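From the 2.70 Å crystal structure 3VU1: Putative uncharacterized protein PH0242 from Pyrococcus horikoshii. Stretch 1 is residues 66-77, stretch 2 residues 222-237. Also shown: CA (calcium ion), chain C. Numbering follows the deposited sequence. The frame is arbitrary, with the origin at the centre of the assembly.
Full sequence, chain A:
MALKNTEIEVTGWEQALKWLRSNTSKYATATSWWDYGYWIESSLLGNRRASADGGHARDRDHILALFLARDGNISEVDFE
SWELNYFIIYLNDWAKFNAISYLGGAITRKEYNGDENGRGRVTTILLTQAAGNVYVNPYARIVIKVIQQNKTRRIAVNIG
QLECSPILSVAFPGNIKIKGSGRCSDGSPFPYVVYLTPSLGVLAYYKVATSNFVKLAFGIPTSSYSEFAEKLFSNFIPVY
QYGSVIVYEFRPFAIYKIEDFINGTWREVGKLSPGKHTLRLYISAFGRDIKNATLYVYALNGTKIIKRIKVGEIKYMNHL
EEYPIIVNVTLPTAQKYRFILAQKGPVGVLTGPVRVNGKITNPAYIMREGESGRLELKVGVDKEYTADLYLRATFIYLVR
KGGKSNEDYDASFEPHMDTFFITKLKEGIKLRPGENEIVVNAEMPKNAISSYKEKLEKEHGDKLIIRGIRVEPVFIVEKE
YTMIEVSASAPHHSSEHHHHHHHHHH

Stretch 1, residues 66-77: LFLARDGNISEV
Stretch 2 222-237: TSSYSEFAEKLFSNFI

The most unusual feature of this contact is a glycine lying flat against a phenylalanine: Gly72 CA sits 3.5 Å from the centroid of the Phe228 ring and only 4° off the ring normal, a CH-pi contact almost exactly over the face. Gly72 N covers the same face, 3.2 Å from Phe228 CE2. Two features favour glycine here: a positive phi (phi/psi 69/-147), and an ideal CB that would fall 2.4 Å from Tyr225 CD2, a clash. As built, Gly72 CA clears Tyr225 CD2 by 3.5 Å.

The register is set at Asp71–Ser223 (CA–CA 6.5 Å) and Gly72–Tyr225 (CA–CA 5.9 Å). Asp71, extended at -144/153 with chi1 t, brings its carboxylate to the loop before the second helix. Ser223 OG (chi1 t) donates to Asp71 OD2 at 2.7 Å, and Ser224 N donates to Asp71 OD1 at 2.9 Å with an N-H...O angle of 148°. Ser223 OG also accepts from Tyr225 N at 3.1 Å, which ties the loop to itself. Tyr225 (chi1 m) points its CA-to-CB bond toward stretch 1.

Phe228 opens helix 228-235, its chi1 t and chi2 75°. Glu76 OE2 lies at the ring edge, 3.6 Å from Phe228 CE1, while Glu76 OE1 and OE2 bind calcium at 2.6 and 2.5 Å; three further ligand atoms come from elsewhere in the structure. Ser75 OG (chi1 p) donates to Gly72 O at 2.9 Å, closing the turn, and approaches Phe228 CZ at 3.5 Å.

A second, wholly apolar patch involves Phe67 (chi1 t), on a helix that begins earlier in the chain. Phe67 CZ lies over one face of the Phe236 ring (chi1 m), 3.3 Å from Phe236 CZ; centroids 4.9 Å apart and planes at 28° indicate slid rings with little overlap. Leu232 CD1 meets the Phe67 edge, 4.3 Å from Phe67 CE1. Together the stretches bury 421 Å².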

# COMPACT_ATOMS: atom_id res chain seq x y z
N LEU A 66 -0.50 -8.88 -4.89
CA LEU A 66 0.71 -9.23 -4.17
C LEU A 66 0.68 -8.42 -2.88
O LEU A 66 0.84 -8.95 -1.78
CB LEU A 66 1.97 -8.92 -4.99
CG LEU A 66 3.33 -9.29 -4.34
CD1 LEU A 66 3.39 -10.72 -3.79
CD2 LEU A 66 4.48 -9.09 -5.30
N PHE A 67 0.45 -7.12 -3.02
CA PHE A 67 0.23 -6.27 -1.85
C PHE A 67 -0.84 -6.80 -0.90
O PHE A 67 -0.57 -6.96 0.28
CB PHE A 67 -0.13 -4.86 -2.30
CG PHE A 67 -0.43 -3.94 -1.17
CD1 PHE A 67 0.53 -3.68 -0.19
CD2 PHE A 67 -1.69 -3.34 -1.08
CE1 PHE A 67 0.24 -2.83 0.86
CE2 PHE A 67 -1.98 -2.48 -0.02
CZ PHE A 67 -1.02 -2.23 0.96
N LEU A 68 -2.04 -7.09 -1.40
CA LEU A 68 -3.20 -7.33 -0.53
C LEU A 68 -3.17 -8.66 0.20
O LEU A 68 -3.57 -8.73 1.35
CB LEU A 68 -4.52 -7.18 -1.29
CG LEU A 68 -4.86 -5.76 -1.76
CD1 LEU A 68 -5.94 -5.70 -2.84
CD2 LEU A 68 -5.25 -4.88 -0.60
N ALA A 69 -2.70 -9.70 -0.49
CA ALA A 69 -2.81 -11.07 -0.00
C ALA A 69 -1.59 -11.45 0.84
O ALA A 69 -1.55 -12.52 1.42
CB ALA A 69 -2.96 -12.04 -1.18
N ARG A 70 -0.59 -10.59 0.91
CA ARG A 70 0.62 -11.01 1.58
C ARG A 70 1.02 -10.14 2.73
O ARG A 70 0.35 -9.18 3.06
CB ARG A 70 1.76 -11.14 0.61
CG ARG A 70 1.40 -12.00 -0.54
CD ARG A 70 1.50 -13.49 -0.24
NE ARG A 70 2.20 -14.00 -1.42
CZ ARG A 70 3.27 -14.76 -1.41
NH1 ARG A 70 3.73 -15.24 -0.28
NH2 ARG A 70 3.83 -15.09 -2.58
N ASP A 71 2.15 -10.50 3.32
CA ASP A 71 2.56 -9.97 4.60
C ASP A 71 4.05 -9.86 4.48
O ASP A 71 4.66 -10.57 3.69
CB ASP A 71 2.19 -10.98 5.68
CG ASP A 71 2.54 -10.51 7.08
OD1 ASP A 71 2.66 -11.39 7.98
OD2 ASP A 71 2.69 -9.27 7.28
N GLY A 72 4.63 -8.92 5.23
CA GLY A 72 6.07 -8.84 5.36
C GLY A 72 6.79 -8.41 4.11
O GLY A 72 6.27 -7.64 3.33
N ASN A 73 8.00 -8.93 3.93
CA ASN A 73 8.90 -8.43 2.90
C ASN A 73 8.35 -8.55 1.50
O ASN A 73 8.42 -7.58 0.75
CB ASN A 73 10.26 -9.13 2.95
CG ASN A 73 11.17 -8.55 4.00
OD1 ASN A 73 11.03 -7.39 4.38
ND2 ASN A 73 12.11 -9.34 4.46
N ILE A 74 7.82 -9.73 1.17
CA ILE A 74 7.38 -9.99 -0.17
C ILE A 74 6.20 -9.10 -0.58
O ILE A 74 5.98 -8.91 -1.78
CB ILE A 74 7.03 -11.47 -0.40
CG1 ILE A 74 7.37 -11.87 -1.84
CG2 ILE A 74 5.56 -11.77 -0.10
CD1 ILE A 74 7.43 -13.37 -1.96
N SER A 75 5.48 -8.56 0.41
CA SER A 75 4.29 -7.77 0.10
C SER A 75 4.64 -6.32 -0.20
O SER A 75 3.75 -5.51 -0.53
CB SER A 75 3.28 -7.86 1.23
OG SER A 75 3.63 -6.95 2.26
N GLU A 76 5.93 -6.00 -0.12
CA GLU A 76 6.39 -4.63 -0.30
C GLU A 76 6.58 -4.28 -1.77
O GLU A 76 7.66 -4.26 -2.33
CB GLU A 76 7.64 -4.33 0.52
CG GLU A 76 7.36 -4.07 1.99
CD GLU A 76 8.53 -3.42 2.72
OE1 GLU A 76 9.23 -2.54 2.12
OE2 GLU A 76 8.76 -3.77 3.91
N VAL A 77 5.48 -3.93 -2.36
CA VAL A 77 5.44 -3.58 -3.74
C VAL A 77 5.82 -2.10 -3.95
O VAL A 77 5.57 -1.25 -3.09
CB VAL A 77 4.02 -3.94 -4.19
CG1 VAL A 77 3.43 -2.89 -5.11
CG2 VAL A 77 4.04 -5.35 -4.73
N THR A 222 -1.90 -7.55 13.11
CA THR A 222 -1.01 -8.70 13.19
C THR A 222 -0.22 -8.90 11.92
O THR A 222 -0.68 -8.60 10.80
CB THR A 222 -1.75 -10.02 13.42
OG1 THR A 222 -2.83 -10.14 12.47
CG2 THR A 222 -2.22 -10.12 14.88
N SER A 223 0.96 -9.47 12.13
CA SER A 223 1.88 -9.84 11.10
C SER A 223 2.67 -11.03 11.63
O SER A 223 2.93 -11.13 12.81
CB SER A 223 2.80 -8.66 10.83
OG SER A 223 3.67 -8.92 9.78
N SER A 224 3.01 -11.96 10.76
CA SER A 224 3.99 -12.98 11.11
C SER A 224 5.38 -12.35 11.36
O SER A 224 6.27 -13.00 11.89
CB SER A 224 4.08 -14.03 10.00
OG SER A 224 2.78 -14.55 9.72
N TYR A 225 5.55 -11.09 11.00
CA TYR A 225 6.87 -10.47 10.99
C TYR A 225 6.91 -9.35 12.01
O TYR A 225 5.90 -8.69 12.26
CB TYR A 225 7.26 -10.00 9.57
CG TYR A 225 7.12 -11.13 8.58
CD1 TYR A 225 8.12 -12.09 8.44
CD2 TYR A 225 5.93 -11.30 7.85
CE1 TYR A 225 7.98 -13.17 7.57
CE2 TYR A 225 5.77 -12.38 6.98
CZ TYR A 225 6.80 -13.31 6.84
OH TYR A 225 6.66 -14.38 5.96
N SER A 226 8.06 -9.17 12.62
CA SER A 226 8.18 -8.29 13.76
C SER A 226 8.23 -6.83 13.32
O SER A 226 9.02 -6.47 12.45
CB SER A 226 9.43 -8.67 14.54
OG SER A 226 9.85 -7.56 15.30
N GLU A 227 7.38 -6.00 13.92
CA GLU A 227 7.31 -4.57 13.58
C GLU A 227 6.49 -4.26 12.31
O GLU A 227 6.13 -3.10 12.07
CB GLU A 227 8.73 -3.98 13.44
CG GLU A 227 9.58 -4.00 14.70
CD GLU A 227 9.45 -2.71 15.46
OE1 GLU A 227 10.16 -1.74 15.08
OE2 GLU A 227 8.65 -2.63 16.43
N PHE A 228 6.18 -5.27 11.50
CA PHE A 228 5.59 -5.05 10.19
C PHE A 228 4.21 -4.35 10.16
O PHE A 228 3.98 -3.45 9.32
CB PHE A 228 5.57 -6.33 9.33
CG PHE A 228 5.26 -6.03 7.88
CD1 PHE A 228 6.23 -5.46 7.04
CD2 PHE A 228 3.97 -6.23 7.36
CE1 PHE A 228 5.94 -5.14 5.73
CE2 PHE A 228 3.68 -5.92 6.04
CZ PHE A 228 4.67 -5.38 5.22
N ALA A 229 3.30 -4.75 11.04
CA ALA A 229 2.02 -4.07 11.13
C ALA A 229 2.22 -2.59 11.48
O ALA A 229 1.62 -1.71 10.86
CB ALA A 229 1.12 -4.75 12.13
N GLU A 230 3.09 -2.32 12.45
CA GLU A 230 3.31 -0.95 12.91
C GLU A 230 3.89 -0.07 11.79
O GLU A 230 3.52 1.11 11.66
CB GLU A 230 4.21 -0.93 14.14
CG GLU A 230 3.63 -0.16 15.32
CD GLU A 230 4.69 0.39 16.27
OE1 GLU A 230 4.50 1.54 16.76
OE2 GLU A 230 5.71 -0.31 16.53
N LYS A 231 4.78 -0.64 10.98
CA LYS A 231 5.39 0.10 9.87
C LYS A 231 4.36 0.34 8.80
O LYS A 231 4.18 1.49 8.37
CB LYS A 231 6.57 -0.64 9.28
CG LYS A 231 7.80 -0.74 10.15
CD LYS A 231 8.46 -2.05 9.85
CE LYS A 231 9.67 -1.90 8.95
NZ LYS A 231 10.91 -1.74 9.76
N LEU A 232 3.69 -0.73 8.38
CA LEU A 232 2.58 -0.62 7.44
C LEU A 232 1.65 0.54 7.75
O LEU A 232 1.31 1.31 6.84
CB LEU A 232 1.77 -1.90 7.37
CG LEU A 232 0.79 -1.99 6.19
CD1 LEU A 232 1.52 -2.22 4.87
CD2 LEU A 232 -0.20 -3.12 6.40
N PHE A 233 1.24 0.69 9.00
CA PHE A 233 0.27 1.74 9.33
C PHE A 233 0.86 3.13 9.22
O PHE A 233 0.14 4.09 9.16
CB PHE A 233 -0.42 1.50 10.68
CG PHE A 233 -1.27 0.26 10.70
CD1 PHE A 233 -1.12 -0.69 11.70
CD2 PHE A 233 -2.21 0.02 9.69
CE1 PHE A 233 -1.90 -1.86 11.70
CE2 PHE A 233 -2.98 -1.13 9.70
CZ PHE A 233 -2.82 -2.07 10.70
N SER A 234 2.17 3.27 9.15
CA SER A 234 2.71 4.60 8.85
C SER A 234 2.81 4.85 7.32
O SER A 234 2.89 6.02 6.87
CB SER A 234 4.06 4.79 9.54
OG SER A 234 5.09 4.03 8.91
N ASN A 235 2.84 3.78 6.52
CA ASN A 235 2.83 3.93 5.05
C ASN A 235 1.44 4.17 4.44
O ASN A 235 1.32 4.77 3.36
CB ASN A 235 3.47 2.72 4.42
CG ASN A 235 4.89 2.54 4.86
OD1 ASN A 235 5.72 3.42 4.66
ND2 ASN A 235 5.16 1.44 5.50
N PHE A 236 0.41 3.71 5.16
CA PHE A 236 -1.01 3.82 4.77
C PHE A 236 -1.81 4.47 5.88
O PHE A 236 -2.10 3.84 6.89
CB PHE A 236 -1.57 2.42 4.42
CG PHE A 236 -0.88 1.81 3.24
CD1 PHE A 236 0.32 1.10 3.41
CD2 PHE A 236 -1.38 1.99 1.94
CE1 PHE A 236 0.99 0.57 2.31
CE2 PHE A 236 -0.72 1.46 0.83
CZ PHE A 236 0.47 0.75 1.01
N ILE A 237 -2.12 5.74 5.67
CA ILE A 237 -2.83 6.59 6.64
C ILE A 237 -4.33 6.70 6.33
O ILE A 237 -4.71 7.15 5.25
CB ILE A 237 -2.19 8.01 6.63
CG1 ILE A 237 -0.72 7.92 7.05
CG2 ILE A 237 -2.94 8.99 7.51
CD1 ILE A 237 -0.48 7.00 8.24
CA CA C . 9.99 -1.63 4.41